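Local coordinates for adenosine deaminase (Burkholderia ambifaria, PDB 4GXW), which probably deaminates adenosine or adenine as a zinc-binding hydrolase of the adenosine and AMP deaminase family, at residues A[43-57]-A[86-100]. Sequence-based numbering, arbitrary orientation.
Sequences RHDTFVALAQRSGAP and YLLTRPDDLRRIAYE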
loop_
_atom_site.group_PDB
_atom_site.type_symbol
_atom_site.label_atom_id
_atom_site.label_comp_id
_atom_site.label_asym_id
_atom_site.label_seq_id
_atom_site.Cartn_x
_atom_site.Cartn_y
_atom_site.Cartn_z
ATOM N N ARG A 43 -10.840 -0.074 10.789
ATOM C CA ARG A 43 -11.077 1.025 11.726
ATOM C C ARG A 43 -11.072 0.501 13.158
ATOM O O ARG A 43 -11.575 -0.596 13.420
ATOM C CB ARG A 43 -12.418 1.696 11.436
ATOM C CG ARG A 43 -12.530 2.329 10.057
ATOM C CD ARG A 43 -13.936 2.858 9.840
ATOM N NE ARG A 43 -14.168 3.259 8.458
ATOM C CZ ARG A 43 -15.368 3.434 7.927
ATOM N NH1 ARG A 43 -16.464 3.265 8.663
ATOM N NH2 ARG A 43 -15.480 3.776 6.655
ATOM N N HIS A 44 -10.520 1.287 14.077
ATOM C CA HIS A 44 -10.458 0.882 15.479
ATOM C C HIS A 44 -11.807 0.391 15.999
ATOM O O HIS A 44 -11.889 -0.661 16.632
ATOM C CB HIS A 44 -9.948 2.036 16.344
ATOM C CG HIS A 44 -9.971 1.746 17.812
ATOM N ND1 HIS A 44 -11.091 1.946 18.592
ATOM C CD2 HIS A 44 -9.018 1.263 18.642
ATOM C CE1 HIS A 44 -10.822 1.605 19.839
ATOM N NE2 HIS A 44 -9.572 1.183 19.897
ATOM N N ASP A 45 -12.873 1.130 15.709
ATOM C CA ASP A 45 -14.179 0.757 16.244
ATOM C C ASP A 45 -14.784 -0.485 15.568
ATOM O O ASP A 45 -15.589 -1.204 16.167
ATOM C CB ASP A 45 -15.136 1.950 16.208
ATOM C CG ASP A 45 -14.704 3.072 17.140
ATOM O OD1 ASP A 45 -13.750 2.881 17.929
ATOM O OD2 ASP A 45 -15.325 4.153 17.090
ATOM N N THR A 46 -14.389 -0.744 14.331
ATOM C CA THR A 46 -14.799 -1.983 13.682
ATOM C C THR A 46 -14.035 -3.173 14.267
ATOM O O THR A 46 -14.598 -4.255 14.440
ATOM C CB THR A 46 -14.637 -1.896 12.155
ATOM O OG1 THR A 46 -15.504 -0.863 11.676
ATOM C CG2 THR A 46 -15.004 -3.212 11.490
ATOM N N PHE A 47 -12.761 -2.950 14.589
ATOM C CA PHE A 47 -11.941 -3.947 15.279
ATOM C C PHE A 47 -12.614 -4.324 16.605
ATOM O O PHE A 47 -12.728 -5.507 16.943
ATOM C CB PHE A 47 -10.529 -3.386 15.506
ATOM C CG PHE A 47 -9.480 -4.436 15.795
ATOM C CD1 PHE A 47 -9.391 -5.029 17.045
ATOM C CD2 PHE A 47 -8.552 -4.793 14.824
ATOM C CE1 PHE A 47 -8.414 -5.986 17.312
ATOM C CE2 PHE A 47 -7.576 -5.747 15.086
ATOM C CZ PHE A 47 -7.508 -6.340 16.328
ATOM N N VAL A 48 -13.069 -3.313 17.345
ATOM C CA VAL A 48 -13.810 -3.523 18.588
ATOM C C VAL A 48 -15.069 -4.367 18.377
ATOM O O VAL A 48 -15.304 -5.332 19.108
ATOM C CB VAL A 48 -14.168 -2.173 19.240
ATOM C CG1 VAL A 48 -15.183 -2.353 20.363
ATOM C CG2 VAL A 48 -12.906 -1.502 19.751
ATOM N N ALA A 49 -15.862 -4.018 17.366
ATOM C CA ALA A 49 -17.107 -4.728 17.082
ATOM C C ALA A 49 -16.844 -6.187 16.744
ATOM O O ALA A 49 -17.549 -7.082 17.222
ATOM C CB ALA A 49 -17.857 -4.053 15.948
ATOM N N LEU A 50 -15.834 -6.422 15.913
ATOM C CA LEU A 50 -15.459 -7.780 15.543
ATOM C C LEU A 50 -14.997 -8.595 16.754
ATOM O O LEU A 50 -15.366 -9.759 16.914
ATOM C CB LEU A 50 -14.365 -7.755 14.475
ATOM C CG LEU A 50 -14.794 -7.246 13.098
ATOM C CD1 LEU A 50 -13.579 -7.097 12.193
ATOM C CD2 LEU A 50 -15.791 -8.216 12.489
ATOM N N ALA A 51 -14.197 -7.976 17.614
ATOM C CA ALA A 51 -13.688 -8.647 18.808
ATOM C C ALA A 51 -14.812 -9.028 19.770
ATOM O O ALA A 51 -14.842 -10.139 20.312
ATOM C CB ALA A 51 -12.668 -7.769 19.507
ATOM N N GLN A 52 -15.731 -8.095 19.989
ATOM C CA GLN A 52 -16.825 -8.312 20.925
ATOM C C GLN A 52 -17.761 -9.410 20.436
ATOM O O GLN A 52 -18.242 -10.221 21.227
ATOM C CB GLN A 52 -17.593 -7.009 21.165
ATOM C CG GLN A 52 -16.771 -5.948 21.887
ATOM C CD GLN A 52 -17.446 -4.591 21.913
ATOM O OE1 GLN A 52 -18.318 -4.300 21.094
ATOM N NE2 GLN A 52 -17.039 -3.750 22.858
ATOM N N ARG A 53 -18.006 -9.446 19.130
ATOM C CA ARG A 53 -18.877 -10.472 18.563
ATOM C C ARG A 53 -18.231 -11.860 18.554
ATOM O O ARG A 53 -18.892 -12.859 18.841
ATOM C CB ARG A 53 -19.321 -10.090 17.151
ATOM C CG ARG A 53 -20.524 -10.883 16.650
ATOM C CD ARG A 53 -20.668 -10.804 15.136
ATOM N NE ARG A 53 -19.710 -11.668 14.456
ATOM C CZ ARG A 53 -19.111 -11.365 13.309
ATOM N NH1 ARG A 53 -18.250 -12.216 12.764
ATOM N NH2 ARG A 53 -19.364 -10.209 12.710
ATOM N N SER A 54 -16.943 -11.925 18.226
ATOM C CA SER A 54 -16.248 -13.212 18.133
ATOM C C SER A 54 -15.863 -13.780 19.489
ATOM O O SER A 54 -15.539 -14.966 19.602
ATOM C CB SER A 54 -14.988 -13.093 17.270
ATOM O OG SER A 54 -14.051 -12.196 17.850
ATOM N N GLY A 55 -15.891 -12.940 20.518
ATOM C CA GLY A 55 -15.401 -13.339 21.822
ATOM C C GLY A 55 -13.910 -13.600 21.749
ATOM O O GLY A 55 -13.396 -14.529 22.369
ATOM N N ALA A 56 -13.217 -12.776 20.968
ATOM C CA ALA A 56 -11.775 -12.889 20.826
ATOM C C ALA A 56 -11.116 -12.639 22.173
ATOM O O ALA A 56 -11.560 -11.775 22.931
ATOM C CB ALA A 56 -11.269 -11.888 19.797
ATOM N N PRO A 57 -10.046 -13.391 22.475
ATOM C CA PRO A 57 -9.293 -13.235 23.724
ATOM C C PRO A 57 -8.441 -11.973 23.688
ATOM O O PRO A 57 -7.220 -12.028 23.860
ATOM C CB PRO A 57 -8.406 -14.480 23.750
ATOM C CG PRO A 57 -8.207 -14.817 22.311
ATOM C CD PRO A 57 -9.499 -14.468 21.630
ATOM N N TYR A 86 -8.654 -14.667 15.129
ATOM C CA TYR A 86 -9.706 -14.453 16.130
ATOM C C TYR A 86 -10.894 -13.588 15.709
ATOM O O TYR A 86 -12.005 -13.782 16.209
ATOM C CB TYR A 86 -9.104 -13.875 17.417
ATOM C CG TYR A 86 -8.063 -14.770 18.050
ATOM C CD1 TYR A 86 -8.422 -15.994 18.586
ATOM C CD2 TYR A 86 -6.727 -14.399 18.095
ATOM C CE1 TYR A 86 -7.488 -16.828 19.163
ATOM C CE2 TYR A 86 -5.774 -15.234 18.670
ATOM C CZ TYR A 86 -6.169 -16.446 19.200
ATOM O OH TYR A 86 -5.246 -17.287 19.773
ATOM N N LEU A 87 -10.674 -12.633 14.815
ATOM C CA LEU A 87 -11.687 -11.603 14.585
ATOM C C LEU A 87 -12.544 -11.798 13.350
ATOM O O LEU A 87 -13.748 -11.544 13.378
ATOM C CB LEU A 87 -11.052 -10.217 14.502
ATOM C CG LEU A 87 -10.964 -9.399 15.784
ATOM C CD1 LEU A 87 -9.913 -9.998 16.682
ATOM C CD2 LEU A 87 -10.659 -7.938 15.467
ATOM N N LEU A 88 -11.919 -12.201 12.253
ATOM C CA LEU A 88 -12.623 -12.342 10.984
ATOM C C LEU A 88 -13.182 -13.759 10.923
ATOM O O LEU A 88 -12.450 -14.723 10.648
ATOM C CB LEU A 88 -11.665 -12.065 9.817
ATOM C CG LEU A 88 -11.058 -10.655 9.826
ATOM C CD1 LEU A 88 -9.921 -10.526 8.817
ATOM C CD2 LEU A 88 -12.121 -9.573 9.594
ATOM N N THR A 89 -14.471 -13.897 11.211
ATOM C CA THR A 89 -15.061 -15.226 11.360
ATOM C C THR A 89 -16.168 -15.547 10.356
ATOM O O THR A 89 -16.649 -16.683 10.317
ATOM C CB THR A 89 -15.604 -15.453 12.788
ATOM O OG1 THR A 89 -16.692 -14.557 13.038
ATOM C CG2 THR A 89 -14.501 -15.230 13.832
ATOM N N ARG A 90 -16.569 -14.560 9.557
ATOM C CA ARG A 90 -17.604 -14.746 8.538
ATOM C C ARG A 90 -17.186 -13.997 7.297
ATOM O O ARG A 90 -16.558 -12.946 7.404
ATOM C CB ARG A 90 -18.944 -14.164 8.996
ATOM C CG ARG A 90 -19.464 -14.634 10.330
ATOM C CD ARG A 90 -20.819 -14.014 10.610
ATOM N NE ARG A 90 -21.304 -14.286 11.962
ATOM C CZ ARG A 90 -22.578 -14.198 12.333
ATOM N NH1 ARG A 90 -23.503 -13.837 11.455
ATOM N NH2 ARG A 90 -22.929 -14.467 13.585
ATOM N N PRO A 91 -17.559 -14.503 6.108
ATOM C CA PRO A 91 -17.291 -13.760 4.870
ATOM C C PRO A 91 -17.746 -12.315 4.959
ATOM O O PRO A 91 -17.047 -11.429 4.459
ATOM C CB PRO A 91 -18.137 -14.502 3.830
ATOM C CG PRO A 91 -18.171 -15.910 4.326
ATOM C CD PRO A 91 -18.177 -15.818 5.844
ATOM N N ASP A 92 -18.883 -12.066 5.596
ATOM C CA ASP A 92 -19.399 -10.700 5.657
ATOM C C ASP A 92 -18.456 -9.712 6.352
ATOM O O ASP A 92 -18.502 -8.511 6.088
ATOM C CB ASP A 92 -20.786 -10.651 6.298
ATOM C CG ASP A 92 -21.455 -9.318 6.087
ATOM O OD1 ASP A 92 -21.941 -9.070 4.966
ATOM O OD2 ASP A 92 -21.473 -8.501 7.026
ATOM N N ASP A 93 -17.599 -10.210 7.235
ATOM C CA ASP A 93 -16.616 -9.358 7.895
ATOM C C ASP A 93 -15.622 -8.804 6.879
ATOM O O ASP A 93 -15.203 -7.645 6.978
ATOM C CB ASP A 93 -15.859 -10.139 8.968
ATOM C CG ASP A 93 -16.759 -10.645 10.071
ATOM O OD1 ASP A 93 -17.862 -10.088 10.295
ATOM O OD2 ASP A 93 -16.352 -11.624 10.736
ATOM N N LEU A 94 -15.252 -9.625 5.900
ATOM C CA LEU A 94 -14.353 -9.208 4.826
ATOM C C LEU A 94 -15.031 -8.189 3.917
ATOM O O LEU A 94 -14.395 -7.225 3.479
ATOM C CB LEU A 94 -13.884 -10.414 4.015
ATOM C CG LEU A 94 -13.015 -11.389 4.813
ATOM C CD1 LEU A 94 -12.800 -12.687 4.047
ATOM C CD2 LEU A 94 -11.685 -10.769 5.168
ATOM N N ARG A 95 -16.317 -8.393 3.636
ATOM C CA ARG A 95 -17.084 -7.410 2.880
ATOM C C ARG A 95 -17.038 -6.071 3.611
ATOM O O ARG A 95 -16.738 -5.023 3.015
ATOM C CB ARG A 95 -18.552 -7.833 2.731
ATOM C CG ARG A 95 -19.387 -6.808 1.955
ATOM C CD ARG A 95 -20.875 -6.820 2.303
ATOM N NE ARG A 95 -21.102 -6.776 3.744
ATOM C CZ ARG A 95 -21.084 -5.675 4.491
ATOM N NH1 ARG A 95 -20.872 -4.478 3.955
ATOM N NH2 ARG A 95 -21.299 -5.771 5.798
ATOM N N ARG A 96 -17.348 -6.101 4.905
ATOM C CA ARG A 96 -17.379 -4.872 5.698
ATOM C C ARG A 96 -16.052 -4.112 5.678
ATOM O O ARG A 96 -16.024 -2.894 5.450
ATOM C CB ARG A 96 -17.810 -5.155 7.142
ATOM C CG ARG A 96 -17.897 -3.899 7.988
ATOM C CD ARG A 96 -18.399 -4.204 9.380
ATOM N NE ARG A 96 -18.412 -3.002 10.205
ATOM C CZ ARG A 96 -18.888 -2.944 11.443
ATOM N NH1 ARG A 96 -19.400 -4.023 12.009
ATOM N NH2 ARG A 96 -18.851 -1.802 12.108
ATOM N N ILE A 97 -14.949 -4.808 5.928
ATOM C CA ILE A 97 -13.685 -4.088 6.014
ATOM C C ILE A 97 -13.211 -3.588 4.647
ATOM O O ILE A 97 -12.578 -2.532 4.568
ATOM C CB ILE A 97 -12.580 -4.839 6.808
ATOM C CG1 ILE A 97 -12.202 -6.168 6.156
ATOM C CG2 ILE A 97 -13.029 -5.041 8.256
ATOM C CD1 ILE A 97 -10.991 -6.800 6.803
ATOM N N ALA A 98 -13.552 -4.303 3.574
ATOM C CA ALA A 98 -13.241 -3.816 2.228
ATOM C C ALA A 98 -14.030 -2.539 1.929
ATOM O O ALA A 98 -13.476 -1.551 1.441
ATOM C CB ALA A 98 -13.515 -4.892 1.179
ATOM N N TYR A 99 -15.320 -2.558 2.247
ATOM C CA TYR A 99 -16.193 -1.420 1.993
ATOM C C TYR A 99 -15.735 -0.212 2.804
ATOM O O TYR A 99 -15.677 0.907 2.278
ATOM C CB TYR A 99 -17.634 -1.796 2.341
ATOM C CG TYR A 99 -18.656 -0.698 2.158
ATOM C CD1 TYR A 99 -19.180 -0.408 0.906
ATOM C CD2 TYR A 99 -19.117 0.032 3.250
ATOM C CE1 TYR A 99 -20.133 0.579 0.748
ATOM C CE2 TYR A 99 -20.075 1.029 3.096
ATOM C CZ TYR A 99 -20.576 1.297 1.841
ATOM O OH TYR A 99 -21.528 2.287 1.680
ATOM N N GLU A 100 -15.394 -0.430 4.074
ATOM C CA GLU A 100 -14.986 0.681 4.938
ATOM C C GLU A 100 -13.629 1.264 4.547
ATOM O O GLU A 100 -13.432 2.476 4.620
ATOM C CB GLU A 100 -15.019 0.274 6.418
ATOM C CG GLU A 100 -16.433 -0.010 6.896
ATOM C CD GLU A 100 -16.552 -0.330 8.371
ATOM O OE1 GLU A 100 -15.521 -0.403 9.074
ATOM O OE2 GLU A 100 -17.706 -0.509 8.836
HETATM O O HOH W 1 -12.923 -1.217 9.239
HETATM O O HOH W 2 -17.421 -13.800 15.199
#
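Arg43 and Glu100 meet where helix 44-54 begins, and Ala56 and Tyr86 meet past its other end. Within these segments, helix 44-54 and the first part of helix 91-106 run antiparallel (172°), their axes 11.6 Å apart at closest. Between these ends, Leu87 CD2 sits over the centre of the Phe47 ring in a CH-pi contact, 3.4 Å from the centroid. Leu50 packs its CB on the same methyl and its CD1 on Leu88 CD2. Pro57 lies over one face of the Tyr86 ring. Helix 91-106 leads between the first two strands, 31-33 and 110-117, of the deaminase TIM barrel; helix 44-54 belongs to the helical insert after the first strand and packs outside it. Arg53 grips Asp93 end-on: NH1 to OD2 and NH2 to OD1, both 2.8 Å. The arginine side chain bends at chi3 (77°) to reach it. NH1 also donates to Thr89 OG1. Asp93 OD2 further accepts from Thr89 N and Arg90 N, so it ties the turn before helix 91-106 to Arg53. Thr46 OG1 donates to Glu100 OE1 (2.6 Å), on its syn lone pair. Arg96 NE donates to Glu100 OE2 (2.9 Å), a salt bridge within the helix. Glu100 CB lies over the Arg43 guanidinium; the carboxylate is stacked nearly parallel (6°), a long charge pair with no N-H aimed at it. Asp104 and Glu103 take the salt bridges of Arg43 NE and NH2.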